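Local coordinates for protein alpha-1,6-mannanase (Bacteroides thetaiotaomicron, PDB 4V1S) that probably hydrolyses alpha-1,6-linked mannose chains, as a gut-bacterial glycoside hydrolase of family GH76, at residues Ala308-Phe317 with Tyr357-Thr365. Residues are numbered along the deposited sequence; the frame is centred on the assembly and turned at random. Where two conformers were deposited one is given.
Sequences ALNDPGYFAF and YPEHWGTPT
With CG anti to its carbonyl carbon (chi1 -76°), W361 drives its indole against the first turn of helix 313-330, while E359, CG anti to the backbone N (chi1 177°) and extended beyond it, carries OE2 to the Y314 hydroxyl. Here, in the (alpha/alpha)6 barrel of the GH76 family, the loop leading into helix 313-330 meets the loop between helices 334-350 and 374-394, joined by a single beta bridge between P312 and H360, with P312 at the N-cap position. G313 CA sits over the indole face, 3.3 Å from the centroid of the W361 five-membered ring, a tight CH-pi contact. L309 CD1 comes in at the indole edge, and F317 CB touches CH2 of W361. Replacing the tryptophan with an alanine would probably open a gap facing G313 CA and leave L309 and F317 without their shared neighbour. The bridge itself is two nearly straight bonds: W361 N to D311 O, 3.0 Å, and G313 N to E359 O, 2.8 Å. In the conformer modelled here, H360 lays one face against D311 C, toward the ring's rim, and its NE2 donates to N310 OD1 in the imidazole plane. At the helix start, Y314 OH donates to the anti lone pair of E359 OE2 at 2.6 Å.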
loop_
_atom_site.group_PDB
_atom_site.type_symbol
_atom_site.label_atom_id
_atom_site.label_comp_id
_atom_site.label_asym_id
_atom_site.label_seq_id
_atom_site.Cartn_x
_atom_site.Cartn_y
_atom_site.Cartn_z
ATOM N N ALA A 308 3.974 18.566 4.499
ATOM C CA ALA A 308 4.938 17.758 3.761
ATOM C C ALA A 308 5.312 16.481 4.483
ATOM O O ALA A 308 5.454 16.446 5.725
ATOM C CB ALA A 308 6.225 18.545 3.497
ATOM N N LEU A 309 5.470 15.427 3.693
ATOM C CA LEU A 309 5.913 14.125 4.195
ATOM C C LEU A 309 7.269 13.773 3.583
ATOM O O LEU A 309 7.406 13.637 2.372
ATOM C CB LEU A 309 4.877 13.046 3.882
ATOM C CG LEU A 309 3.661 13.058 4.811
ATOM C CD1 LEU A 309 2.449 12.403 4.166
ATOM C CD2 LEU A 309 3.998 12.378 6.151
ATOM N N ASN A 310 8.273 13.654 4.439
ATOM C CA ASN A 310 9.662 13.583 3.999
ATOM C C ASN A 310 10.132 12.150 3.696
ATOM O O ASN A 310 11.074 11.629 4.300
ATOM C CB ASN A 310 10.559 14.215 5.063
ATOM C CG ASN A 310 11.933 14.561 4.548
ATOM O OD1 ASN A 310 12.161 14.673 3.352
ATOM N ND2 ASN A 310 12.852 14.790 5.468
ATOM N N ASP A 311 9.483 11.539 2.704
ATOM C CA ASP A 311 9.841 10.213 2.232
ATOM C C ASP A 311 9.285 10.090 0.810
ATOM O O ASP A 311 8.490 10.930 0.348
ATOM C CB ASP A 311 9.225 9.137 3.148
ATOM C CG ASP A 311 10.230 8.056 3.637
ATOM O OD1 ASP A 311 11.478 8.275 3.614
ATOM O OD2 ASP A 311 9.733 6.990 4.110
ATOM N N PRO A 312 9.641 9.001 0.121
ATOM C CA PRO A 312 8.978 8.717 -1.157
ATOM C C PRO A 312 7.475 8.620 -0.966
ATOM O O PRO A 312 7.006 8.048 0.041
ATOM C CB PRO A 312 9.560 7.355 -1.571
ATOM C CG PRO A 312 10.904 7.298 -0.869
ATOM C CD PRO A 312 10.654 7.977 0.446
ATOM N N GLY A 313 6.715 9.181 -1.904
ATOM C CA GLY A 313 5.256 9.116 -1.800
ATOM C C GLY A 313 4.685 7.718 -1.739
ATOM O O GLY A 313 3.764 7.466 -0.981
ATOM N N TYR A 314 5.261 6.821 -2.530
ATOM C CA TYR A 314 4.853 5.443 -2.564
ATOM C C TYR A 314 5.139 4.696 -1.259
ATOM O O TYR A 314 4.706 3.544 -1.118
ATOM C CB TYR A 314 5.423 4.690 -3.777
ATOM C CG TYR A 314 6.909 4.808 -3.946
ATOM C CD1 TYR A 314 7.789 4.190 -3.062
ATOM C CD2 TYR A 314 7.439 5.601 -4.921
ATOM C CE1 TYR A 314 9.157 4.329 -3.192
ATOM C CE2 TYR A 314 8.816 5.717 -5.079
ATOM C CZ TYR A 314 9.664 5.074 -4.206
ATOM O OH TYR A 314 11.023 5.206 -4.311
ATOM N N PHE A 315 5.824 5.355 -0.315
ATOM C CA PHE A 315 5.969 4.905 1.075
ATOM C C PHE A 315 5.099 5.729 2.025
ATOM O O PHE A 315 4.354 5.187 2.852
ATOM C CB PHE A 315 7.416 4.997 1.577
ATOM C CG PHE A 315 8.362 4.012 0.960
ATOM C CD1 PHE A 315 7.932 2.887 0.251
ATOM C CD2 PHE A 315 9.749 4.187 1.162
ATOM C CE1 PHE A 315 8.870 1.994 -0.243
ATOM C CE2 PHE A 315 10.683 3.294 0.647
ATOM C CZ PHE A 315 10.243 2.211 -0.093
ATOM N N ALA A 316 5.187 7.049 1.891
ATOM C CA ALA A 316 4.627 7.965 2.916
ATOM C C ALA A 316 3.105 7.985 2.959
ATOM O O ALA A 316 2.546 8.308 3.976
ATOM C CB ALA A 316 5.145 9.381 2.735
ATOM N N PHE A 317 2.464 7.590 1.846
ATOM C CA PHE A 317 0.998 7.489 1.770
ATOM C C PHE A 317 0.478 6.604 2.886
ATOM O O PHE A 317 -0.692 6.770 3.344
ATOM C CB PHE A 317 0.545 6.952 0.394
ATOM C CG PHE A 317 0.640 5.470 0.324
ATOM C CD1 PHE A 317 1.830 4.829 0.152
ATOM C CD2 PHE A 317 -0.461 4.726 0.735
ATOM C CE1 PHE A 317 1.906 3.450 0.251
ATOM C CE2 PHE A 317 -0.406 3.346 0.808
ATOM C CZ PHE A 317 0.799 2.720 0.590
ATOM N N TYR A 357 3.646 14.223 -10.837
ATOM C CA TYR A 357 4.069 14.172 -9.436
ATOM C C TYR A 357 5.479 13.626 -9.286
ATOM O O TYR A 357 5.893 12.711 -10.021
ATOM C CB TYR A 357 3.075 13.332 -8.606
ATOM C CG TYR A 357 1.767 14.063 -8.508
ATOM C CD1 TYR A 357 0.793 13.956 -9.511
ATOM C CD2 TYR A 357 1.534 14.948 -7.460
ATOM C CE1 TYR A 357 -0.381 14.701 -9.442
ATOM C CE2 TYR A 357 0.351 15.675 -7.375
ATOM C CZ TYR A 357 -0.587 15.574 -8.381
ATOM O OH TYR A 357 -1.741 16.335 -8.288
ATOM N N PRO A 358 6.226 14.183 -8.324
ATOM C CA PRO A 358 7.570 13.735 -8.053
ATOM C C PRO A 358 7.612 12.450 -7.222
ATOM O O PRO A 358 6.623 12.043 -6.596
ATOM C CB PRO A 358 8.144 14.895 -7.257
ATOM C CG PRO A 358 6.970 15.350 -6.430
ATOM C CD PRO A 358 5.814 15.254 -7.397
ATOM N N GLU A 359 8.784 11.849 -7.176
ATOM C CA GLU A 359 8.988 10.650 -6.380
ATOM C C GLU A 359 8.826 10.897 -4.871
ATOM O O GLU A 359 8.181 10.092 -4.171
ATOM C CB GLU A 359 10.375 10.097 -6.639
ATOM C CG GLU A 359 10.731 8.881 -5.820
ATOM C CD GLU A 359 11.919 8.106 -6.355
ATOM O OE1 GLU A 359 12.698 8.628 -7.191
ATOM O OE2 GLU A 359 12.118 6.961 -5.910
ATOM N N HIS A 360 9.371 12.018 -4.404
ATOM C CA HIS A 360 9.473 12.307 -2.964
ATOM C C HIS A 360 8.465 13.403 -2.576
ATOM O O HIS A 360 8.167 14.298 -3.378
ATOM C CB HIS A 360 10.925 12.700 -2.663
ATOM C CG HIS A 360 11.303 12.684 -1.209
ATOM N ND1 HIS A 360 11.948 11.621 -0.604
ATOM C CD2 HIS A 360 11.183 13.641 -0.257
ATOM C CE1 HIS A 360 12.187 11.924 0.658
ATOM N NE2 HIS A 360 11.729 13.146 0.888
ATOM N N TRP A 361 7.902 13.309 -1.363
ATOM C CA TRP A 361 6.864 14.237 -0.927
ATOM C C TRP A 361 7.337 15.342 0.017
ATOM O O TRP A 361 6.532 16.114 0.528
ATOM C CB TRP A 361 5.718 13.467 -0.282
ATOM C CG TRP A 361 4.791 12.748 -1.234
ATOM C CD1 TRP A 361 4.879 12.654 -2.596
ATOM C CD2 TRP A 361 3.646 11.993 -0.853
ATOM N NE1 TRP A 361 3.826 11.921 -3.093
ATOM C CE2 TRP A 361 3.060 11.485 -2.036
ATOM C CE3 TRP A 361 3.066 11.676 0.380
ATOM C CZ2 TRP A 361 1.920 10.679 -2.013
ATOM C CZ3 TRP A 361 1.932 10.869 0.411
ATOM C CH2 TRP A 361 1.356 10.385 -0.801
ATOM N N GLY A 362 8.646 15.458 0.194
ATOM C CA GLY A 362 9.199 16.350 1.215
ATOM C C GLY A 362 9.311 17.816 0.842
ATOM O O GLY A 362 9.295 18.676 1.719
ATOM N N THR A 363 9.453 18.115 -0.456
ATOM C CA THR A 363 9.813 19.470 -0.886
ATOM C C THR A 363 8.953 19.929 -2.072
ATOM O O THR A 363 8.709 19.154 -2.998
ATOM C CB THR A 363 11.307 19.552 -1.233
ATOM O OG1 THR A 363 11.599 18.694 -2.321
ATOM C CG2 THR A 363 12.161 19.110 -0.096
ATOM N N PRO A 364 8.477 21.183 -2.046
ATOM C CA PRO A 364 7.678 21.650 -3.176
ATOM C C PRO A 364 8.400 21.522 -4.507
ATOM O O PRO A 364 9.631 21.675 -4.599
ATOM C CB PRO A 364 7.404 23.114 -2.841
ATOM C CG PRO A 364 7.486 23.185 -1.364
ATOM C CD PRO A 364 8.528 22.178 -0.962
ATOM N N THR A 365 7.617 21.240 -5.532
ATOM C CA THR A 365 8.121 21.138 -6.879
ATOM C C THR A 365 8.308 22.541 -7.445
ATOM O O THR A 365 7.412 23.376 -7.354
ATOM C CB THR A 365 7.139 20.339 -7.732
ATOM O OG1 THR A 365 7.068 19.010 -7.196
ATOM C CG2 THR A 365 7.589 20.278 -9.174
HETATM O O HOH W 1 5.994 8.462 -4.931
#